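PDB 3NDN: O-succinylhomoserine sulfhydrylase from Mycobacterium tuberculosis, which probably catalyses the pyridoxal-phosphate-dependent formation of L-homocysteine from O-succinyl-L-homoserine and hydrogen sulfide, a step in methionine biosynthesis. Local coordinates for residues 208-213 with 279-284; 64-67 with 73-76; 108-113 with 134-139. All coordinates share one frame; numbering follows the deposited sequence. Where two conformers were deposited one is given.

Contact 1 (208-213 with 279-284)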
ATOM      1  N   PRO A 208     -21.206  -4.378 -16.073  1.00 40.85           N
ATOM      2  CA  PRO A 208     -22.003  -5.620 -15.962  1.00 40.88           C
ATOM      3  C   PRO A 208     -23.356  -5.443 -15.270  1.00 41.09           C
ATOM      4  O   PRO A 208     -24.201  -6.359 -15.275  1.00 41.85           O
ATOM      5  CB  PRO A 208     -21.103  -6.567 -15.144  1.00 40.94           C
ATOM      6  CG  PRO A 208     -20.001  -5.737 -14.599  1.00 40.80           C
ATOM      7  CD  PRO A 208     -19.865  -4.518 -15.470  1.00 40.60           C
ATOM      8  N   LEU A 209     -23.584  -4.270 -14.699  1.00 39.80           N
ATOM      9  CA  LEU A 209     -24.832  -4.044 -14.009  1.00 39.46           C
ATOM     10  C   LEU A 209     -25.956  -3.622 -14.969  1.00 38.38           C
ATOM     11  O   LEU A 209     -27.134  -3.846 -14.672  1.00 38.63           O
ATOM     12  CB  LEU A 209     -24.643  -3.036 -12.880  1.00 39.67           C
ATOM     13  CG  LEU A 209     -24.110  -3.571 -11.542  1.00 41.84           C
ATOM     14  CD1 LEU A 209     -22.835  -4.401 -11.669  1.00 41.19           C
ATOM     15  CD2 LEU A 209     -23.889  -2.420 -10.608  1.00 43.51           C
ATOM     16  N   LEU A 210     -25.599  -3.013 -16.101  1.00 36.45           N
ATOM     17  CA  LEU A 210     -26.627  -2.460 -17.010  1.00 35.29           C
ATOM     18  C   LEU A 210     -26.807  -3.188 -18.354  1.00 35.31           C
ATOM     19  O   LEU A 210     -27.807  -2.970 -19.036  1.00 35.64           O
ATOM     20  CB  LEU A 210     -26.418  -0.961 -17.236  1.00 34.54           C
ATOM     21  CG  LEU A 210     -26.310  -0.041 -16.013  1.00 33.45           C
ATOM     22  CD1 LEU A 210     -26.146   1.393 -16.465  1.00 31.22           C
ATOM     23  CD2 LEU A 210     -27.525  -0.189 -15.067  1.00 31.77           C
ATOM     24  N   GLN A 211     -25.850  -4.035 -18.723  1.00 35.41           N
ATOM     25  CA  GLN A 211     -25.864  -4.765 -20.011  1.00 35.48           C
ATOM     26  C   GLN A 211     -25.098  -6.088 -19.858  1.00 36.40           C
ATOM     27  O   GLN A 211     -23.929  -6.085 -19.444  1.00 35.71           O
ATOM     28  CB  GLN A 211     -25.229  -3.909 -21.117  1.00 35.61           C
ATOM     29  CG  GLN A 211     -25.241  -4.535 -22.517  1.00 34.87           C
ATOM     30  CD  GLN A 211     -24.887  -3.535 -23.600  1.00 35.44           C
ATOM     31  OE1 GLN A 211     -25.757  -3.065 -24.331  1.00 35.83           O
ATOM     32  NE2 GLN A 211     -23.603  -3.203 -23.714  1.00 34.29           N
ATOM     33  N   GLN A 212     -25.747  -7.207 -20.188  1.00 37.38           N
ATOM     34  CA  GLN A 212     -25.131  -8.541 -20.014  1.00 39.04           C
ATOM     35  C   GLN A 212     -25.029  -9.371 -21.306  1.00 39.73           C
ATOM     36  O   GLN A 212     -26.034  -9.858 -21.841  1.00 39.74           O
ATOM     37  CB  GLN A 212     -25.841  -9.314 -18.890  1.00 39.53           C
ATOM     38  CG  GLN A 212     -25.481  -8.765 -17.510  1.00 42.09           C
ATOM     39  CD  GLN A 212     -25.976  -9.618 -16.371  1.00 46.75           C
ATOM     40  OE1 GLN A 212     -27.183  -9.693 -16.119  1.00 49.04           O
ATOM     41  NE2 GLN A 212     -25.039 -10.259 -15.649  1.00 47.53           N
ATOM     42  N   GLY A 213     -23.801  -9.519 -21.805  1.00 39.94           N
ATOM     43  CA  GLY A 213     -23.573 -10.137 -23.113  1.00 40.44           C
ATOM     44  C   GLY A 213     -23.667 -11.652 -23.217  1.00 40.73           C
ATOM     45  O   GLY A 213     -24.050 -12.175 -24.267  1.00 41.49           O
ATOM     46  N   ILE A 279     -24.417  -0.365  -5.740  1.00 29.25           N
ATOM     47  CA  ILE A 279     -24.987   0.912  -5.260  1.00 29.71           C
ATOM     48  C   ILE A 279     -24.401   2.175  -5.933  1.00 29.45           C
ATOM     49  O   ILE A 279     -25.136   3.149  -6.162  1.00 29.55           O
ATOM     50  CB  ILE A 279     -25.006   1.050  -3.704  1.00 30.40           C
ATOM     51  CG1 ILE A 279     -23.582   1.036  -3.113  1.00 28.88           C
ATOM     52  CG2 ILE A 279     -25.937  -0.022  -3.066  1.00 31.58           C
ATOM     53  CD1 ILE A 279     -23.545   1.455  -1.607  1.00 32.76           C
ATOM     54  N   ARG A 280     -23.106   2.153  -6.249  1.00 29.33           N
ATOM     55  CA  ARG A 280     -22.470   3.255  -7.022  1.00 29.47           C
ATOM     56  C   ARG A 280     -23.068   3.433  -8.436  1.00 29.69           C
ATOM     57  O   ARG A 280     -23.451   4.567  -8.840  1.00 28.90           O
ATOM     58  CB  ARG A 280     -20.943   3.058  -7.078  1.00 29.28           C
ATOM     59  CG  ARG A 280     -20.231   3.329  -5.729  1.00 28.41           C
ATOM     60  CD  ARG A 280     -18.705   3.312  -5.863  1.00 29.44           C
ATOM     61  NE  ARG A 280     -18.119   1.993  -6.170  1.00 28.93           N
ATOM     62  CZ  ARG A 280     -17.703   1.620  -7.389  1.00 27.68           C
ATOM     63  NH1 ARG A 280     -17.838   2.448  -8.421  1.00 25.75           N
ATOM     64  NH2 ARG A 280     -17.169   0.422  -7.587  1.00 25.68           N
ATOM     65  N   VAL A 281     -23.183   2.331  -9.184  1.00 29.74           N
ATOM     66  CA  VAL A 281     -23.806   2.407 -10.526  1.00 30.35           C
ATOM     67  C   VAL A 281     -25.283   2.843 -10.457  1.00 30.89           C
ATOM     68  O   VAL A 281     -25.695   3.772 -11.181  1.00 30.21           O
ATOM     69  CB  VAL A 281     -23.609   1.102 -11.372  1.00 30.26           C
ATOM     70  CG1 VAL A 281     -24.394   1.183 -12.690  1.00 30.63           C
ATOM     71  CG2 VAL A 281     -22.140   0.875 -11.658  1.00 30.78           C
ATOM     72  N   GLN A 282     -26.062   2.223  -9.557  1.00 31.30           N
ATOM     73  CA  GLN A 282     -27.452   2.650  -9.298  1.00 32.50           C
ATOM     74  C   GLN A 282     -27.608   4.172  -9.118  1.00 31.42           C
ATOM     75  O   GLN A 282     -28.471   4.791  -9.763  1.00 30.99           O
ATOM     76  CB  GLN A 282     -28.023   1.897  -8.078  1.00 33.24           C
ATOM     77  CG  GLN A 282     -29.457   2.268  -7.678  1.00 38.53           C
ATOM     78  CD  GLN A 282     -29.911   1.606  -6.370  1.00 44.47           C
ATOM     79  OE1 GLN A 282     -29.137   0.915  -5.693  1.00 48.77           O
ATOM     80  NE2 GLN A 282     -31.168   1.827  -6.006  1.00 47.36           N
ATOM     81  N   HIS A 283     -26.772   4.775  -8.265  1.00 31.15           N
ATOM     82  CA  HIS A 283     -26.904   6.196  -7.960  0.50 31.16           C
ATOM     83  C   HIS A 283     -26.446   7.098  -9.118  1.00 31.34           C
ATOM     84  O   HIS A 283     -27.139   8.083  -9.460  1.00 31.47           O
ATOM     85  CB  HIS A 283     -26.208   6.532  -6.625  0.50 31.28           C
ATOM     86  CG  HIS A 283     -27.067   6.277  -5.416  0.50 30.08           C
ATOM     87  ND1 HIS A 283     -27.285   5.015  -4.899  0.50 29.62           N
ATOM     88  CD2 HIS A 283     -27.780   7.127  -4.639  0.50 28.74           C
ATOM     89  CE1 HIS A 283     -28.085   5.102  -3.851  0.50 28.54           C
ATOM     90  NE2 HIS A 283     -28.404   6.372  -3.676  0.50 28.10           N
ATOM     91  N   SER A 284     -25.311   6.765  -9.732  1.00 31.03           N
ATOM     92  CA  SER A 284     -24.797   7.555 -10.870  1.00 31.39           C
ATOM     93  C   SER A 284     -25.683   7.483 -12.135  1.00 31.16           C
ATOM     94  O   SER A 284     -25.858   8.497 -12.843  1.00 30.53           O
ATOM     95  CB  SER A 284     -23.354   7.171 -11.187  1.00 30.98           C
ATOM     96  OG  SER A 284     -22.484   7.619 -10.166  1.00 32.78           O
TER

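Contact 2 (64-67 with 73-76)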
ATOM      1  N   LYS A  64       6.009 -31.925  -9.214  1.00 42.00           N
ATOM      2  CA  LYS A  64       4.579 -32.070  -9.505  1.00 43.05           C
ATOM      3  C   LYS A  64       3.903 -30.724  -9.796  1.00 43.02           C
ATOM      4  O   LYS A  64       3.009 -30.637 -10.647  1.00 43.38           O
ATOM      5  CB  LYS A  64       3.852 -32.768  -8.351  1.00 43.54           C
ATOM      6  CG  LYS A  64       4.205 -34.233  -8.136  1.00 45.90           C
ATOM      7  CD  LYS A  64       3.224 -34.871  -7.140  1.00 48.70           C
ATOM      8  CE  LYS A  64       3.800 -36.137  -6.512  1.00 51.21           C
ATOM      9  NZ  LYS A  64       3.836 -37.249  -7.509  1.00 53.54           N
ATOM     10  N   SER A  65       4.323 -29.685  -9.076  1.00 43.36           N
ATOM     11  CA  SER A  65       3.765 -28.337  -9.212  1.00 43.85           C
ATOM     12  C   SER A  65       4.070 -27.724 -10.580  1.00 44.57           C
ATOM     13  O   SER A  65       3.194 -27.120 -11.213  1.00 44.75           O
ATOM     14  CB  SER A  65       4.283 -27.417  -8.090  1.00 43.55           C
ATOM     15  OG  SER A  65       3.798 -27.840  -6.819  1.00 43.36           O
ATOM     16  N   PHE A  66       5.312 -27.873 -11.025  1.00 45.74           N
ATOM     17  CA  PHE A  66       5.711 -27.438 -12.367  1.00 47.31           C
ATOM     18  C   PHE A  66       5.006 -28.201 -13.494  1.00 47.95           C
ATOM     19  O   PHE A  66       4.639 -27.606 -14.512  1.00 48.14           O
ATOM     20  CB  PHE A  66       7.228 -27.497 -12.532  1.00 47.58           C
ATOM     21  CG  PHE A  66       7.902 -26.188 -12.280  1.00 49.15           C
ATOM     22  CD1 PHE A  66       8.107 -25.730 -10.971  1.00 50.75           C
ATOM     23  CD2 PHE A  66       8.332 -25.404 -13.349  1.00 49.85           C
ATOM     24  CE1 PHE A  66       8.736 -24.498 -10.733  1.00 51.71           C
ATOM     25  CE2 PHE A  66       8.958 -24.181 -13.133  1.00 50.17           C
ATOM     26  CZ  PHE A  66       9.168 -23.724 -11.818  1.00 52.16           C
ATOM     27  N   ALA A  67       4.803 -29.504 -13.294  1.00 48.81           N
ATOM     28  CA  ALA A  67       4.102 -30.349 -14.270  1.00 49.42           C
ATOM     29  C   ALA A  67       2.582 -30.133 -14.254  1.00 49.47           C
ATOM     30  O   ALA A  67       1.848 -30.750 -15.037  1.00 50.21           O
ATOM     31  CB  ALA A  67       4.444 -31.825 -14.042  1.00 49.87           C
ATOM     32  N   TYR A  73       0.621 -22.806  -6.089  1.00 34.66           N
ATOM     33  CA  TYR A  73       1.043 -21.631  -6.865  1.00 33.80           C
ATOM     34  C   TYR A  73       2.520 -21.734  -7.264  1.00 33.49           C
ATOM     35  O   TYR A  73       3.300 -22.401  -6.568  1.00 33.75           O
ATOM     36  CB  TYR A  73       0.753 -20.331  -6.101  1.00 33.12           C
ATOM     37  CG  TYR A  73      -0.711 -19.929  -6.136  1.00 33.90           C
ATOM     38  CD1 TYR A  73      -1.226 -19.192  -7.212  1.00 32.57           C
ATOM     39  CD2 TYR A  73      -1.591 -20.293  -5.088  1.00 32.77           C
ATOM     40  CE1 TYR A  73      -2.570 -18.826  -7.259  1.00 33.06           C
ATOM     41  CE2 TYR A  73      -2.952 -19.928  -5.126  1.00 33.96           C
ATOM     42  CZ  TYR A  73      -3.429 -19.189  -6.206  1.00 33.21           C
ATOM     43  OH  TYR A  73      -4.755 -18.814  -6.282  1.00 33.20           O
ATOM     44  N   VAL A  74       2.909 -21.083  -8.369  1.00 33.23           N
ATOM     45  CA  VAL A  74       4.291 -21.224  -8.907  1.00 33.23           C
ATOM     46  C   VAL A  74       5.017 -19.889  -9.123  1.00 32.26           C
ATOM     47  O   VAL A  74       6.173 -19.740  -8.724  1.00 32.33           O
ATOM     48  CB  VAL A  74       4.316 -22.066 -10.238  1.00 33.51           C
ATOM     49  CG1 VAL A  74       5.697 -22.058 -10.891  1.00 34.83           C
ATOM     50  CG2 VAL A  74       3.870 -23.494  -9.974  1.00 35.09           C
ATOM     51  N   TYR A  75       4.357 -18.920  -9.757  1.00 31.24           N
ATOM     52  CA  TYR A  75       4.977 -17.625 -10.025  1.00 31.43           C
ATOM     53  C   TYR A  75       3.887 -16.605 -10.335  1.00 30.99           C
ATOM     54  O   TYR A  75       2.967 -16.889 -11.110  1.00 31.00           O
ATOM     55  CB  TYR A  75       5.958 -17.723 -11.210  1.00 31.85           C
ATOM     56  CG  TYR A  75       6.912 -16.543 -11.350  1.00 33.25           C
ATOM     57  CD1 TYR A  75       6.796 -15.650 -12.421  1.00 34.56           C
ATOM     58  CD2 TYR A  75       7.937 -16.331 -10.419  1.00 34.79           C
ATOM     59  CE1 TYR A  75       7.681 -14.556 -12.567  1.00 35.33           C
ATOM     60  CE2 TYR A  75       8.832 -15.244 -10.551  1.00 35.89           C
ATOM     61  CZ  TYR A  75       8.694 -14.361 -11.620  1.00 35.61           C
ATOM     62  OH  TYR A  75       9.565 -13.298 -11.753  1.00 34.94           O
ATOM     63  N   SER A  76       4.004 -15.428  -9.730  1.00 30.67           N
ATOM     64  CA  SER A  76       2.956 -14.401  -9.787  1.00 31.09           C
ATOM     65  C   SER A  76       2.667 -13.763 -11.143  1.00 31.82           C
ATOM     66  O   SER A  76       1.581 -13.183 -11.319  1.00 31.17           O
ATOM     67  CB  SER A  76       3.184 -13.327  -8.713  1.00 31.12           C
ATOM     68  OG  SER A  76       2.881 -13.838  -7.423  1.00 30.61           O
TER

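Contact 3 (108-113 with 134-139)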
ATOM      1  N   ALA A 108      -6.170  -6.114 -21.882  1.00 28.92           N
ATOM      2  CA  ALA A 108      -7.258  -7.078 -22.117  1.00 28.71           C
ATOM      3  C   ALA A 108      -7.705  -7.110 -23.590  1.00 29.50           C
ATOM      4  O   ALA A 108      -7.875  -8.183 -24.148  1.00 28.93           O
ATOM      5  CB  ALA A 108      -8.473  -6.816 -21.183  1.00 28.09           C
ATOM      6  N   VAL A 109      -7.899  -5.932 -24.195  1.00 29.84           N
ATOM      7  CA  VAL A 109      -8.287  -5.828 -25.600  1.00 31.08           C
ATOM      8  C   VAL A 109      -7.259  -6.464 -26.555  1.00 31.08           C
ATOM      9  O   VAL A 109      -7.627  -7.295 -27.404  1.00 30.37           O
ATOM     10  CB  VAL A 109      -8.555  -4.341 -26.021  1.00 30.53           C
ATOM     11  CG1 VAL A 109      -8.836  -4.241 -27.523  1.00 31.69           C
ATOM     12  CG2 VAL A 109      -9.697  -3.757 -25.213  1.00 30.89           C
ATOM     13  N   PHE A 110      -5.979  -6.089 -26.409  1.00 31.33           N
ATOM     14  CA  PHE A 110      -4.930  -6.604 -27.301  1.00 31.71           C
ATOM     15  C   PHE A 110      -4.721  -8.118 -27.125  1.00 32.02           C
ATOM     16  O   PHE A 110      -4.670  -8.866 -28.116  1.00 31.80           O
ATOM     17  CB  PHE A 110      -3.586  -5.837 -27.159  1.00 31.67           C
ATOM     18  CG  PHE A 110      -2.463  -6.481 -27.922  1.00 32.82           C
ATOM     19  CD1 PHE A 110      -2.367  -6.329 -29.313  1.00 34.21           C
ATOM     20  CD2 PHE A 110      -1.554  -7.320 -27.271  1.00 32.91           C
ATOM     21  CE1 PHE A 110      -1.364  -6.965 -30.040  1.00 32.58           C
ATOM     22  CE2 PHE A 110      -0.541  -7.960 -27.977  1.00 34.21           C
ATOM     23  CZ  PHE A 110      -0.439  -7.792 -29.371  1.00 33.86           C
ATOM     24  N   THR A 111      -4.618  -8.573 -25.877  1.00 31.38           N
ATOM     25  CA  THR A 111      -4.377  -9.995 -25.607  1.00 31.77           C
ATOM     26  C   THR A 111      -5.570 -10.885 -26.020  1.00 31.67           C
ATOM     27  O   THR A 111      -5.364 -11.983 -26.544  1.00 32.44           O
ATOM     28  CB  THR A 111      -3.921 -10.242 -24.138  1.00 31.97           C
ATOM     29  OG1 THR A 111      -2.704  -9.517 -23.898  1.00 32.42           O
ATOM     30  CG2 THR A 111      -3.676 -11.716 -23.858  1.00 32.53           C
ATOM     31  N   SER A 112      -6.796 -10.395 -25.841  1.00 31.37           N
ATOM     32  CA  SER A 112      -7.989 -11.194 -26.192  1.00 30.78           C
ATOM     33  C   SER A 112      -8.062 -11.401 -27.717  1.00 31.50           C
ATOM     34  O   SER A 112      -8.299 -12.530 -28.188  1.00 31.22           O
ATOM     35  CB  SER A 112      -9.276 -10.576 -25.652  1.00 30.74           C
ATOM     36  OG  SER A 112      -9.588  -9.336 -26.279  1.00 29.05           O
ATOM     37  N   LEU A 113      -7.844 -10.313 -28.461  1.00 31.44           N
ATOM     38  CA  LEU A 113      -7.811 -10.344 -29.924  1.00 32.71           C
ATOM     39  C   LEU A 113      -6.606 -11.101 -30.479  1.00 33.17           C
ATOM     40  O   LEU A 113      -6.746 -11.868 -31.449  1.00 33.91           O
ATOM     41  CB  LEU A 113      -7.872  -8.929 -30.508  1.00 32.97           C
ATOM     42  CG  LEU A 113      -9.184  -8.173 -30.319  1.00 33.39           C
ATOM     43  CD1 LEU A 113      -9.029  -6.710 -30.739  1.00 33.85           C
ATOM     44  CD2 LEU A 113     -10.341  -8.838 -31.094  1.00 35.20           C
ATOM     45  N   PHE A 134      -8.944   1.411 -31.808  1.00 34.79           N
ATOM     46  CA  PHE A 134      -8.861   1.597 -33.266  1.00 36.22           C
ATOM     47  C   PHE A 134      -7.427   1.378 -33.763  1.00 36.16           C
ATOM     48  O   PHE A 134      -7.225   0.699 -34.776  1.00 36.99           O
ATOM     49  CB  PHE A 134      -9.410   2.977 -33.713  1.00 36.15           C
ATOM     50  CG  PHE A 134      -9.429   3.176 -35.225  1.00 38.74           C
ATOM     51  CD1 PHE A 134     -10.491   2.691 -35.995  1.00 39.65           C
ATOM     52  CD2 PHE A 134      -8.393   3.854 -35.869  1.00 39.48           C
ATOM     53  CE1 PHE A 134     -10.515   2.862 -37.393  1.00 42.68           C
ATOM     54  CE2 PHE A 134      -8.402   4.025 -37.276  1.00 41.78           C
ATOM     55  CZ  PHE A 134      -9.464   3.530 -38.028  1.00 42.24           C
ATOM     56  N   VAL A 135      -6.443   1.916 -33.038  1.00 35.90           N
ATOM     57  CA  VAL A 135      -5.019   1.754 -33.399  1.00 36.15           C
ATOM     58  C   VAL A 135      -4.608   0.272 -33.384  1.00 35.78           C
ATOM     59  O   VAL A 135      -3.887  -0.177 -34.273  1.00 36.20           O
ATOM     60  CB  VAL A 135      -4.067   2.575 -32.477  1.00 36.36           C
ATOM     61  CG1 VAL A 135      -2.598   2.240 -32.761  1.00 36.90           C
ATOM     62  CG2 VAL A 135      -4.316   4.070 -32.618  1.00 35.81           C
ATOM     63  N   VAL A 136      -5.093  -0.474 -32.388  1.00 34.60           N
ATOM     64  CA  VAL A 136      -4.850  -1.922 -32.285  1.00 34.43           C
ATOM     65  C   VAL A 136      -5.423  -2.661 -33.520  1.00 35.10           C
ATOM     66  O   VAL A 136      -4.748  -3.509 -34.105  1.00 34.68           O
ATOM     67  CB  VAL A 136      -5.456  -2.533 -30.966  1.00 34.04           C
ATOM     68  CG1 VAL A 136      -5.565  -4.053 -31.046  1.00 34.32           C
ATOM     69  CG2 VAL A 136      -4.633  -2.136 -29.735  1.00 33.50           C
ATOM     70  N   CYS A 137      -6.647  -2.312 -33.922  1.00 35.78           N
ATOM     71  CA  CYS A 137      -7.336  -3.021 -35.013  1.00 36.91           C
ATOM     72  C   CYS A 137      -6.845  -2.618 -36.420  1.00 38.44           C
ATOM     73  O   CYS A 137      -6.805  -3.452 -37.337  1.00 38.77           O
ATOM     74  CB  CYS A 137      -8.853  -2.844 -34.906  1.00 36.55           C
ATOM     75  SG  CYS A 137      -9.670  -3.650 -33.454  1.00 36.37           S
ATOM     76  N   SER A 138      -6.474  -1.348 -36.588  1.00 39.38           N
ATOM     77  CA  SER A 138      -6.114  -0.821 -37.907  1.00 40.62           C
ATOM     78  C   SER A 138      -4.617  -0.863 -38.221  1.00 41.06           C
ATOM     79  O   SER A 138      -4.241  -0.983 -39.397  1.00 41.24           O
ATOM     80  CB  SER A 138      -6.654   0.609 -38.096  1.00 40.70           C
ATOM     81  OG  SER A 138      -5.925   1.532 -37.293  1.00 42.57           O
ATOM     82  N   GLU A 139      -3.765  -0.764 -37.190  1.00 40.48           N
ATOM     83  CA  GLU A 139      -2.314  -0.647 -37.410  1.00 40.94           C
ATOM     84  C   GLU A 139      -1.448  -1.746 -36.786  1.00 40.17           C
ATOM     85  O   GLU A 139      -0.587  -2.319 -37.468  1.00 40.28           O
ATOM     86  CB  GLU A 139      -1.797   0.722 -36.950  1.00 41.41           C
ATOM     87  CG  GLU A 139      -2.421   1.929 -37.676  1.00 44.85           C
ATOM     88  CD  GLU A 139      -1.974   3.263 -37.086  1.00 49.53           C
ATOM     89  OE1 GLU A 139      -0.862   3.336 -36.527  1.00 50.83           O
ATOM     90  OE2 GLU A 139      -2.732   4.252 -37.184  1.00 53.71           O
TER

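Contact 1 (208-213 with 279-284)
Leu209 and Leu210 close on Val281 where the short helix 207-210, in the pyridoxal-phosphate-binding large domain of this fold-type I enzyme, meets the long helix 277-296. Polar groups flank the meeting point without bridging it. Beside this contact, Arg280 bonds through NH2 to Gly273 O and through NH1 to His228 O, the latter next to the cofactor-bearing Lys227. Arg280 NE adds a bond to Thr276 OG1, so all three guanidinium nitrogens are engaged within the chain. Arg280 also packs on Ile279 of the second subunit, which brings this part of helix 277-296 to a subunit interface. On the other segment, Gln211 NE2 is bonded to Asn203 OD1 and Thr174 O.

The touch itself is purely apolar, with no hydrogen bond between the segments, and both leucines converge on one valine. Leu209 also packs on Leu277 and Ala278, and Leu210 on Asn285, so the leucines lie along helix 277-296. Leu210 meets Val281 tip to tip, its CG 4.0 Å from Val281 CG1. A chi1 of 174° turns Val281 CG1 to Leu210 and CG2 to Leu209. Leu209 answers with its CD2 methyl, which rests obliquely against the branch point of the valine, 3.9 Å from Val281 CG2 and only 3.6 Å from Val281 CB.

Contact 2 (64-67 with 73-76)
Ser65 and Val74 bring the backbone of the last turn of helix 59-66 to 7.1 Å, CA to CA, from an irregular loop segment that leads toward helix 81-94. A five-residue connection brings them together, and Val74 is the one residue of 73-76 that faces the helix end and makes the contact, dividing its two methyls between Phe66 and Ser65.

Val74 CG1 sits over one face of the Phe66 ring as a CH-pi contact, 4.2 Å from the centroid and 25° off the ring normal. The methyl is displaced toward the rim, so it comes closest to Phe66 CE1, at 3.9 Å, with Phe66 CZ next to it. The CA-CB bond of Phe66 points to one side, but the far end of its ring comes nearer the loop; its chi1 of -96° departs from the usual staggered value. The other methyl, Val74 CG2, lies 3.9 Å from Ser65 O and 4.4 Å from Ser65 CB. With chi1 at 172°, CG2 swings to the backbone N side and meets Ser65 while CG1 faces the ring. The hydroxyl of Ser65 is engaged within its own helix, with Val61 O.

Tyr56 packs against both Ser65 and Phe66, and Asn358 of the third subunit also touches Phe66. Next along the chain, Tyr75 OH hydrogen-bonds to the pyridoxal-phosphate-lysine side chain of the third subunit, so this loop helps to build a neighbour's active site. The contact between 64-67 and 73-76 probably rests on dispersion and the weak CH-pi attraction, not on hydrogen bonds between the segments.

Contact 3 (108-113 with 134-139)
Phe110 and Leu113 on helix 105-114 face Val136 and Cys137 on helix 131-143, in the alpha/beta layer built round the seven-stranded sheet. The short helical segments run in broadly the same direction, with 32° between their axes and a closest approach of 10.6 Å, so side chains bridge a fairly wide gap.

All the direct contacts are apolar. Val136 CG1 lies at the edge of the Phe110 ring, near its plane, 4.3 Å from Phe110 CD1. The same methyl is 4.4 Å from Leu113 CD1, so the one methyl meets both the phenyl edge and the leucine. Leu113 CD1 in turn approaches Cys137 SG to 4.1 Å. Having CG anti to its carbonyl carbon (chi1 -68°) and an extended second torsion, Leu113 sends this methyl out toward both partners.

Hydrogen bonding stays within each helix. Ser138 OG donates to Phe134 O over 3.0 Å from above the carbonyl plane, and Ser138 N bonds to the same oxygen, so one carbonyl holds both groups near a wider pi-type turn at 136-139.

Leu141, further along helix 131-143, packs on Phe110, Leu113 and Val136. Beneath, Phe171 of strand 169-173 packs against Val109, Leu113 and Cys137, while Val222 of strand 220-224 and Ile240 of strand 238-242 lie under helix 105-114. His257 of the third subunit packs on Val136, placing the helix pair between the central sheet and a neighbouring chain.

Along the chain the contacts come in series, contact 2 first, then contact 3, then contact 1. Contacts 1 and 3 lie on opposite sides of the chain's centre, their own centres 25 Å apart; contact 3 packs two helices over the seven-stranded sheet, and contact 1 joins the short helix after strand 198-202 of that sheet to helix 277-296. Contact 2 stands in the N-terminal region, about 37 Å from contact 1 and 30 Å from contact 3, centre to centre. None touches another. Contacts 2 and 3 both meet the third subunit, whereas contact 1 adjoins the second, so together they relate the fold of one chain to two different interfaces of the homotetramer.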